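Local coordinates for Mgp-operon protein 3 (Mycoplasma pneumoniae, PDB 6RJ1) that probably acts as a surface-exposed adhesion protein, partner of the P1 adhesin, in the attachment of this human pathogen to host cells, at residues G367-P371 and L443-Q449; V64-D68 and K231-S235; V166-T171 and W236-P241; H364-V368 and D471-S475. All blocks are in the same frame, centred on the assembly; numbering follows the deposited sequence.

Overall arrangement
From the N terminus, strand 64-66 is met first; residues 231-235 return to it across 162 intervening residues, closing contact 2. Contact 3 crosses that closure: 166-171, on strand 165-167, lies inside the loop, and its partner 236-241, which enters the 239-241/356-358 strand pair, follows 231-235 directly. The end of helix 360-365 and the loop after it open contacts 4 and 1, which share Gly367 and Val368; the shorter closure, to helix 446-454 and its lead-in (contact 1), nests within the longer, to the loop between strands 464-468 and 477-482 (contact 4). Contact 1 is the hub, touching the other three; contacts 3 and 4 also touch, Met366 against Pro169 and Val170.

Contact 1. Residues G367-P371 and L443-Q449; sequences GVIVP and LPNVITQ
Through one glutamine, an irregular segment meets a helix's first turn and the loop before it. Residues 367-371 run extended after Gly367, whose positive phi (95°) ends the preceding helix in a Schellman motif. Residues 443-445 are also extended and lead, with Asn445 at the N-cap position, into the helix that starts at Val446. The CA atoms lie nearest at Val368-Gln449 and Val370-Leu443, 5.9 Å each. Gln449, with chi1 and chi2 both m, bends its amide onto the backbone of Ile369 and satisfies both polar groups of that residue: Ile369 N donates to Gln449 OE1 at 2.8 Å (149°), and Gln449 NE2 donates to Ile369 O at 3.2 Å (178°). Gln449 NE2 also bonds Pro444 O weakly, at 3.4 Å. Thr448 OG1 is paired with Val64 N, Gly367 O with His452, and Leu443 O with Ser235 OG. Around this polar pair the packing is aliphatic: Leu443 CD2 lies 3.8 Å from Val370 CG2, Ile369 CG2 3.8 Å from Pro444 CG, and Ile369 CD1 3.9 Å from Thr448 CG2. A side-chain amide thus takes the place of a neighbouring strand, so a buried peptide edge keeps its hydrogen bonds without sheet pairing.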
# COMPACT_ATOMS: atom_id res chain seq x y z
N GLY A 367 8.35 -10.34 -3.30
CA GLY A 367 8.49 -10.98 -2.01
C GLY A 367 7.47 -12.08 -1.78
O GLY A 367 7.24 -12.48 -0.63
N VAL A 368 6.85 -12.55 -2.86
CA VAL A 368 5.87 -13.63 -2.80
C VAL A 368 6.68 -14.93 -2.93
O VAL A 368 7.60 -14.99 -3.77
CB VAL A 368 4.77 -13.47 -3.88
CG1 VAL A 368 3.94 -14.73 -4.07
CG2 VAL A 368 3.85 -12.29 -3.56
N ILE A 369 6.42 -15.92 -2.07
CA ILE A 369 7.11 -17.21 -2.11
C ILE A 369 6.64 -17.99 -3.34
O ILE A 369 5.49 -18.44 -3.39
CB ILE A 369 6.96 -18.04 -0.79
CG1 ILE A 369 7.44 -17.25 0.46
CG2 ILE A 369 7.65 -19.42 -0.90
CD1 ILE A 369 6.88 -17.77 1.79
N VAL A 370 7.52 -18.09 -4.35
CA VAL A 370 7.25 -18.84 -5.58
C VAL A 370 8.21 -20.04 -5.59
O VAL A 370 9.37 -19.91 -5.99
CB VAL A 370 7.32 -17.98 -6.88
CG1 VAL A 370 6.98 -18.82 -8.11
CG2 VAL A 370 6.40 -16.77 -6.79
N PRO A 371 7.76 -21.22 -5.07
CA PRO A 371 8.66 -22.39 -5.05
C PRO A 371 9.17 -22.79 -6.43
O PRO A 371 8.41 -22.82 -7.40
CB PRO A 371 7.80 -23.49 -4.39
CG PRO A 371 6.72 -22.74 -3.67
CD PRO A 371 6.43 -21.54 -4.52
N LEU A 443 1.44 -22.30 -5.17
CA LEU A 443 2.12 -21.38 -4.25
C LEU A 443 1.65 -21.65 -2.82
O LEU A 443 0.52 -22.11 -2.65
CB LEU A 443 1.76 -19.91 -4.58
CG LEU A 443 2.07 -19.34 -5.96
CD1 LEU A 443 1.52 -17.94 -6.09
CD2 LEU A 443 3.56 -19.30 -6.23
N PRO A 444 2.43 -21.30 -1.77
CA PRO A 444 1.90 -21.45 -0.39
C PRO A 444 0.69 -20.53 -0.11
O PRO A 444 0.45 -19.59 -0.86
CB PRO A 444 3.10 -21.06 0.48
CG PRO A 444 4.29 -21.13 -0.42
CD PRO A 444 3.79 -20.74 -1.75
N ASN A 445 -0.06 -20.83 0.97
CA ASN A 445 -1.26 -20.13 1.47
C ASN A 445 -1.19 -18.59 1.36
O ASN A 445 -0.09 -18.02 1.42
CB ASN A 445 -1.50 -20.46 2.97
CG ASN A 445 -1.49 -21.90 3.34
OD1 ASN A 445 -2.54 -22.53 3.50
ND2 ASN A 445 -0.30 -22.47 3.50
N VAL A 446 -2.36 -17.93 1.30
CA VAL A 446 -2.48 -16.47 1.31
C VAL A 446 -1.89 -15.97 2.65
O VAL A 446 -1.12 -15.00 2.65
CB VAL A 446 -3.95 -16.02 1.10
CG1 VAL A 446 -4.15 -14.54 1.41
CG2 VAL A 446 -4.43 -16.35 -0.31
N ILE A 447 -2.20 -16.68 3.76
CA ILE A 447 -1.74 -16.34 5.11
C ILE A 447 -0.20 -16.41 5.23
O ILE A 447 0.40 -15.56 5.91
CB ILE A 447 -2.49 -17.15 6.21
CG1 ILE A 447 -2.29 -16.53 7.61
CG2 ILE A 447 -2.16 -18.65 6.19
CD1 ILE A 447 -2.91 -15.16 7.82
N THR A 448 0.44 -17.37 4.54
CA THR A 448 1.90 -17.52 4.50
C THR A 448 2.50 -16.33 3.73
O THR A 448 3.47 -15.72 4.20
CB THR A 448 2.25 -18.87 3.85
OG1 THR A 448 1.66 -19.92 4.61
CG2 THR A 448 3.75 -19.09 3.72
N GLN A 449 1.90 -16.01 2.56
CA GLN A 449 2.33 -14.91 1.70
C GLN A 449 2.20 -13.59 2.41
O GLN A 449 3.07 -12.74 2.25
CB GLN A 449 1.56 -14.86 0.37
CG GLN A 449 1.57 -16.15 -0.45
CD GLN A 449 2.89 -16.51 -1.10
OE1 GLN A 449 3.94 -15.91 -0.84
NE2 GLN A 449 2.83 -17.50 -1.97

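Contact 2. Residues V64-D68 and K231-S235; sequences VKFQD and KLNES
From a turn, Asn233 bonds the edge of a short strand. Residues 64-66 are extended (Phe66 phi/psi -116/123), while Lys231 to Glu234 form a type I turn, closed by Glu234 N to Lys231 O at 2.9 Å and braced by Lys231 N donating to Glu234 OE1 at 2.8 Å. The nearest CA pair is Phe66-Asn233, 6.3 Å. With chi1 m (-67°) and chi2 -63°, Asn233 sets its amide against both backbone polar groups of Phe66: Phe66 N donates to Asn233 OD1 (3.1 Å, 160°), and Asn233 ND2 donates to Phe66 O (2.8 Å, 140°). The amide stands in for a further strand: Lys65 and Gln67 make their backbone bonds on the other side, to Ser83 and Ala81. Phe66, chi1 t and chi2 68°, turns one ring face to Leu232, whose CD2 makes a CH-pi contact 4.1 Å from the ring centroid and 13° off its normal; Leu232 adopts off-well chi angles (-106°, 34°). Asp68 OD1 (chi1 p) lies 3.1 Å from Asn233 ND2, too poorly angled for a hydrogen bond. Strand 64-66 pairs antiparallel with 82-84, and the Phe66-Leu232 pair packs on Leu161 of helix 157-163, while Val64 and Leu232 touch Ile447 of helix 446-454.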
# COMPACT_ATOMS: atom_id res chain seq x y z
N VAL A 64 2.69 -20.78 7.08
CA VAL A 64 1.68 -20.37 8.06
C VAL A 64 0.36 -21.10 7.81
O VAL A 64 -0.02 -21.34 6.66
CB VAL A 64 1.53 -18.82 8.14
CG1 VAL A 64 0.52 -18.40 9.21
CG2 VAL A 64 2.87 -18.14 8.40
N LYS A 65 -0.33 -21.49 8.90
CA LYS A 65 -1.64 -22.12 8.84
C LYS A 65 -2.66 -21.36 9.69
O LYS A 65 -2.32 -20.78 10.73
CB LYS A 65 -1.59 -23.63 9.18
CG LYS A 65 -1.37 -24.00 10.65
CD LYS A 65 -1.56 -25.49 10.93
CE LYS A 65 -1.28 -25.89 12.37
NZ LYS A 65 0.16 -25.71 12.74
N PHE A 66 -3.90 -21.33 9.22
CA PHE A 66 -5.03 -20.74 9.92
C PHE A 66 -6.02 -21.86 10.23
O PHE A 66 -6.43 -22.60 9.33
CB PHE A 66 -5.67 -19.60 9.09
CG PHE A 66 -6.99 -19.07 9.62
CD1 PHE A 66 -7.04 -18.36 10.82
CD2 PHE A 66 -8.17 -19.25 8.91
CE1 PHE A 66 -8.25 -17.86 11.30
CE2 PHE A 66 -9.38 -18.75 9.40
CZ PHE A 66 -9.41 -18.06 10.59
N GLN A 67 -6.35 -22.03 11.52
CA GLN A 67 -7.29 -23.07 11.91
C GLN A 67 -8.72 -22.56 11.79
O GLN A 67 -9.16 -21.74 12.59
CB GLN A 67 -6.99 -23.61 13.32
CG GLN A 67 -6.71 -25.12 13.38
CD GLN A 67 -7.82 -26.03 12.87
OE1 GLN A 67 -7.55 -27.03 12.19
NE2 GLN A 67 -9.07 -25.74 13.20
N ASP A 68 -9.42 -23.01 10.74
CA ASP A 68 -10.80 -22.66 10.45
C ASP A 68 -11.65 -23.91 10.48
O ASP A 68 -11.31 -24.90 9.82
CB ASP A 68 -10.93 -21.93 9.10
CG ASP A 68 -10.53 -22.73 7.87
OD1 ASP A 68 -9.50 -23.44 7.92
OD2 ASP A 68 -11.25 -22.64 6.85
N LYS A 231 -9.21 -17.33 0.11
CA LYS A 231 -9.31 -17.42 1.56
C LYS A 231 -7.89 -17.63 2.12
O LYS A 231 -6.97 -17.98 1.38
CB LYS A 231 -10.25 -18.55 1.98
CG LYS A 231 -11.72 -18.21 1.82
CD LYS A 231 -12.60 -19.08 2.72
CE LYS A 231 -14.00 -18.55 2.79
NZ LYS A 231 -14.83 -19.30 3.76
N LEU A 232 -7.71 -17.37 3.42
CA LEU A 232 -6.43 -17.45 4.12
C LEU A 232 -5.64 -18.75 3.87
O LEU A 232 -4.43 -18.68 3.65
CB LEU A 232 -6.69 -17.23 5.62
CG LEU A 232 -6.28 -15.88 6.24
CD1 LEU A 232 -6.43 -14.71 5.29
CD2 LEU A 232 -7.03 -15.63 7.52
N ASN A 233 -6.33 -19.90 3.87
CA ASN A 233 -5.72 -21.22 3.65
C ASN A 233 -5.70 -21.64 2.16
O ASN A 233 -5.13 -22.69 1.83
CB ASN A 233 -6.37 -22.28 4.53
CG ASN A 233 -6.08 -22.07 5.99
OD1 ASN A 233 -4.93 -22.13 6.44
ND2 ASN A 233 -7.12 -21.81 6.76
N GLU A 234 -6.30 -20.82 1.29
CA GLU A 234 -6.31 -21.06 -0.15
C GLU A 234 -5.03 -20.45 -0.73
O GLU A 234 -4.34 -19.69 -0.04
CB GLU A 234 -7.55 -20.44 -0.81
CG GLU A 234 -8.82 -21.27 -0.66
CD GLU A 234 -10.12 -20.65 -1.12
OE1 GLU A 234 -10.13 -19.45 -1.50
OE2 GLU A 234 -11.15 -21.37 -1.11
N SER A 235 -4.70 -20.80 -1.98
CA SER A 235 -3.52 -20.24 -2.64
C SER A 235 -3.91 -19.44 -3.86
O SER A 235 -4.84 -19.82 -4.59
CB SER A 235 -2.56 -21.35 -3.07
OG SER A 235 -2.06 -22.04 -1.95

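Contact 3. Residues V166-T171 and W236-P241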
# COMPACT_ATOMS: atom_id res chain seq x y z
N VAL A 166 -8.79 -12.37 -0.11
CA VAL A 166 -7.69 -11.46 -0.47
C VAL A 166 -7.39 -11.63 -1.96
O VAL A 166 -7.25 -12.75 -2.45
CB VAL A 166 -6.41 -11.63 0.40
CG1 VAL A 166 -5.38 -10.54 0.10
CG2 VAL A 166 -6.74 -11.64 1.90
N GLU A 167 -7.32 -10.51 -2.68
CA GLU A 167 -7.02 -10.48 -4.11
C GLU A 167 -5.56 -10.88 -4.35
O GLU A 167 -4.68 -10.49 -3.57
CB GLU A 167 -7.26 -9.08 -4.68
CG GLU A 167 -7.34 -9.03 -6.20
CD GLU A 167 -7.16 -7.66 -6.82
OE1 GLU A 167 -7.00 -6.67 -6.07
OE2 GLU A 167 -7.18 -7.58 -8.07
N GLN A 168 -5.29 -11.62 -5.45
CA GLN A 168 -3.93 -11.98 -5.84
C GLN A 168 -3.13 -10.68 -6.06
O GLN A 168 -3.73 -9.67 -6.47
CB GLN A 168 -3.90 -12.93 -7.05
CG GLN A 168 -4.37 -12.36 -8.38
CD GLN A 168 -4.33 -13.37 -9.48
OE1 GLN A 168 -5.32 -13.59 -10.18
NE2 GLN A 168 -3.19 -14.02 -9.68
N PRO A 169 -1.83 -10.60 -5.70
CA PRO A 169 -1.12 -9.33 -5.85
C PRO A 169 -1.06 -8.79 -7.28
O PRO A 169 -1.05 -9.55 -8.24
CB PRO A 169 0.27 -9.62 -5.28
CG PRO A 169 0.11 -10.84 -4.45
CD PRO A 169 -0.94 -11.64 -5.15
N VAL A 170 -1.10 -7.46 -7.40
CA VAL A 170 -1.02 -6.77 -8.68
C VAL A 170 0.46 -6.74 -9.04
O VAL A 170 1.29 -6.27 -8.26
CB VAL A 170 -1.65 -5.35 -8.64
CG1 VAL A 170 -1.46 -4.63 -9.97
CG2 VAL A 170 -3.12 -5.39 -8.25
N THR A 171 0.81 -7.29 -10.21
CA THR A 171 2.20 -7.34 -10.64
C THR A 171 2.48 -6.17 -11.59
O THR A 171 1.53 -5.61 -12.14
CB THR A 171 2.52 -8.70 -11.31
OG1 THR A 171 1.92 -8.76 -12.60
CG2 THR A 171 2.12 -9.89 -10.44
N TRP A 236 -3.17 -18.35 -4.11
CA TRP A 236 -3.36 -17.53 -5.30
C TRP A 236 -2.70 -18.27 -6.47
O TRP A 236 -1.68 -18.94 -6.26
CB TRP A 236 -2.64 -16.19 -5.15
CG TRP A 236 -3.19 -15.25 -4.13
CD1 TRP A 236 -4.50 -14.86 -3.98
CD2 TRP A 236 -2.43 -14.45 -3.22
NE1 TRP A 236 -4.59 -13.90 -3.00
CE2 TRP A 236 -3.34 -13.64 -2.51
CE3 TRP A 236 -1.06 -14.36 -2.92
CZ2 TRP A 236 -2.92 -12.75 -1.52
CZ3 TRP A 236 -0.65 -13.47 -1.95
CH2 TRP A 236 -1.57 -12.68 -1.25
N PRO A 237 -3.22 -18.15 -7.72
CA PRO A 237 -2.50 -18.78 -8.84
C PRO A 237 -1.38 -17.85 -9.33
O PRO A 237 -1.42 -16.64 -9.08
CB PRO A 237 -3.58 -18.97 -9.90
CG PRO A 237 -4.72 -18.06 -9.51
CD PRO A 237 -4.40 -17.41 -8.19
N VAL A 238 -0.38 -18.42 -10.01
CA VAL A 238 0.73 -17.66 -10.59
C VAL A 238 0.21 -16.90 -11.82
O VAL A 238 0.72 -15.85 -12.18
CB VAL A 238 1.97 -18.54 -10.94
CG1 VAL A 238 3.06 -18.44 -9.89
CG2 VAL A 238 1.60 -19.98 -11.27
N TYR A 239 -0.86 -17.45 -12.43
CA TYR A 239 -1.56 -16.92 -13.60
C TYR A 239 -2.57 -15.86 -13.21
O TYR A 239 -3.20 -15.94 -12.15
CB TYR A 239 -2.26 -18.06 -14.38
CG TYR A 239 -1.43 -19.32 -14.45
CD1 TYR A 239 -0.42 -19.47 -15.39
CD2 TYR A 239 -1.65 -20.37 -13.55
CE1 TYR A 239 0.37 -20.62 -15.43
CE2 TYR A 239 -0.87 -21.52 -13.59
CZ TYR A 239 0.14 -21.65 -14.53
OH TYR A 239 0.91 -22.78 -14.57
N GLU A 240 -2.73 -14.87 -14.09
CA GLU A 240 -3.68 -13.77 -13.95
C GLU A 240 -4.26 -13.40 -15.32
O GLU A 240 -3.53 -13.46 -16.32
CB GLU A 240 -3.08 -12.56 -13.20
CG GLU A 240 -1.81 -11.98 -13.79
CD GLU A 240 -1.54 -10.56 -13.36
OE1 GLU A 240 -2.42 -9.69 -13.60
OE2 GLU A 240 -0.47 -10.30 -12.77
N PRO A 241 -5.57 -13.06 -15.42
CA PRO A 241 -6.16 -12.77 -16.74
C PRO A 241 -5.77 -11.45 -17.38
O PRO A 241 -5.45 -10.48 -16.68
CB PRO A 241 -7.67 -12.84 -16.47
CG PRO A 241 -7.80 -12.45 -15.05
CD PRO A 241 -6.59 -12.96 -14.34
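Trp236 opens the second segment and is its main apolar element. Its chi1 m rotamer lays the indole along the chain at 166-169, where the CA atoms of Gln168 and Trp236 are 5.6 Å apart. Trp236 NE1 donates to Val166 O at 2.9 Å and 168°, near the ring plane, while Val166 CG1 sits 3.7 Å from Trp236 CZ2. One face of the indole receives two CH-pi contacts: Gln168 CA is 3.5 Å from the centroid of the five-membered ring (12° off the normal), and Pro169 CD is 3.6 Å from that of the six-membered ring (17°). Pro237 follows; its carbonyl O, though 3.2 Å from Gln168 NE2, is poorly angled for bonding. At Tyr239 the backbone O takes the amide instead, with Gln168 NE2 donating at 3.1 Å and 170°; Gln168 OE1 accepts from Ala228 N. Glu240 ends the polar series: Thr171 OG1 donates to Glu240 OE2 at 2.8 Å, while Glu240 OE1 forms a salt bridge with Arg227. The contact therefore joins strand 165-167, which pairs with strands 229-230 and 650-654, to the two-stranded sheet of 239-241 and 356-358, with Val446 and Gln449 of helix 446-454 against Trp236 and Ala362 and Leu363 of helix 360-365 against Thr171.

Contact 4. Residues H364-V368 and D471-S475; sequences HQMGV and DRVPS
His364 lies in the last turn of a helix, and its O accepts Gly367 N at 3.3 Å. Gln365 O stays 4.1 Å from Arg472 NH1, too far for a hydrogen bond. Met366 is central, its CA 6.5 Å from that of Arg472. Its CA-to-CB bond points toward 471-475, and the m, t, p rotamer (chi1 -72°, chi2 169°, chi3 77°) carries Met366 CG over one face of the Arg472 guanidinium (3.5 Å to NH1) and Met366 CE to 3.4 Å from Arg472 O and 3.8 Å from Val473 CG2. Arg472 has phi/psi -110/-15 and off-well chi1 -130°, chi2 127° and chi3 93°. Gly367, at phi/psi 95/17, closes the helix with a Schellman motif; these angles would jam a CB against the preceding carbonyl O. The chain leaves the helix through extended Val368 (-89/133, chi1 t), whose CG2 lies 4.2 Å from Val473 CG2. Val473 is extended (-128/134, chi1 t), between strands 464-468 and 477-482, and touches Thr453 of helix 446-454.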
# COMPACT_ATOMS: atom_id res chain seq x y z
N HIS A 364 7.81 -13.39 -7.37
CA HIS A 364 9.03 -13.71 -6.62
C HIS A 364 9.78 -12.42 -6.22
O HIS A 364 10.26 -12.32 -5.09
CB HIS A 364 9.94 -14.63 -7.46
CG HIS A 364 11.33 -14.74 -6.92
ND1 HIS A 364 11.62 -15.54 -5.83
CD2 HIS A 364 12.46 -14.09 -7.29
CE1 HIS A 364 12.90 -15.36 -5.58
NE2 HIS A 364 13.45 -14.50 -6.43
N GLN A 365 9.86 -11.46 -7.16
CA GLN A 365 10.50 -10.15 -7.03
C GLN A 365 9.76 -9.23 -6.05
O GLN A 365 10.38 -8.33 -5.48
CB GLN A 365 10.60 -9.49 -8.41
CG GLN A 365 11.85 -8.64 -8.60
CD GLN A 365 13.14 -9.44 -8.67
OE1 GLN A 365 13.32 -10.37 -9.47
NE2 GLN A 365 14.09 -9.07 -7.83
N MET A 366 8.44 -9.45 -5.85
CA MET A 366 7.57 -8.69 -4.94
C MET A 366 7.64 -9.23 -3.49
O MET A 366 7.02 -8.66 -2.58
CB MET A 366 6.12 -8.78 -5.40
CG MET A 366 5.83 -7.98 -6.62
SD MET A 366 4.20 -8.41 -7.23
CE MET A 366 3.20 -7.52 -6.07
N GLY A 367 8.35 -10.34 -3.30
CA GLY A 367 8.49 -10.98 -2.01
C GLY A 367 7.47 -12.08 -1.78
O GLY A 367 7.24 -12.48 -0.63
N VAL A 368 6.85 -12.55 -2.86
CA VAL A 368 5.87 -13.63 -2.80
C VAL A 368 6.68 -14.93 -2.93
O VAL A 368 7.60 -14.99 -3.77
CB VAL A 368 4.77 -13.47 -3.88
CG1 VAL A 368 3.94 -14.73 -4.07
CG2 VAL A 368 3.85 -12.29 -3.56
N ASP A 471 5.38 -2.29 -0.00
CA ASP A 471 4.58 -1.33 -0.77
C ASP A 471 3.87 -1.98 -1.96
O ASP A 471 3.06 -1.31 -2.62
CB ASP A 471 5.43 -0.13 -1.25
CG ASP A 471 6.85 -0.42 -1.74
OD1 ASP A 471 7.03 -1.38 -2.53
OD2 ASP A 471 7.78 0.34 -1.35
N ARG A 472 4.15 -3.26 -2.24
CA ARG A 472 3.54 -3.88 -3.40
C ARG A 472 2.50 -4.94 -3.08
O ARG A 472 1.73 -5.29 -3.98
CB ARG A 472 4.61 -4.42 -4.36
CG ARG A 472 4.35 -3.93 -5.78
CD ARG A 472 5.55 -3.27 -6.39
NE ARG A 472 6.36 -4.22 -7.15
CZ ARG A 472 7.53 -4.68 -6.74
NH1 ARG A 472 8.21 -5.54 -7.49
NH2 ARG A 472 8.05 -4.28 -5.58
N VAL A 473 2.44 -5.43 -1.82
CA VAL A 473 1.43 -6.41 -1.37
C VAL A 473 0.78 -5.84 -0.09
O VAL A 473 1.52 -5.36 0.78
CB VAL A 473 2.02 -7.83 -1.15
CG1 VAL A 473 0.99 -8.79 -0.56
CG2 VAL A 473 2.59 -8.41 -2.43
N PRO A 474 -0.58 -5.86 0.06
CA PRO A 474 -1.19 -5.33 1.29
C PRO A 474 -0.82 -6.15 2.53
O PRO A 474 -0.63 -7.37 2.44
CB PRO A 474 -2.69 -5.39 1.00
CG PRO A 474 -2.84 -6.46 -0.02
CD PRO A 474 -1.62 -6.37 -0.87
N SER A 475 -0.65 -5.47 3.66
CA SER A 475 -0.28 -6.08 4.93
C SER A 475 -1.37 -5.81 5.97
O SER A 475 -1.86 -4.69 6.07
CB SER A 475 1.08 -5.59 5.40
OG SER A 475 1.12 -4.19 5.62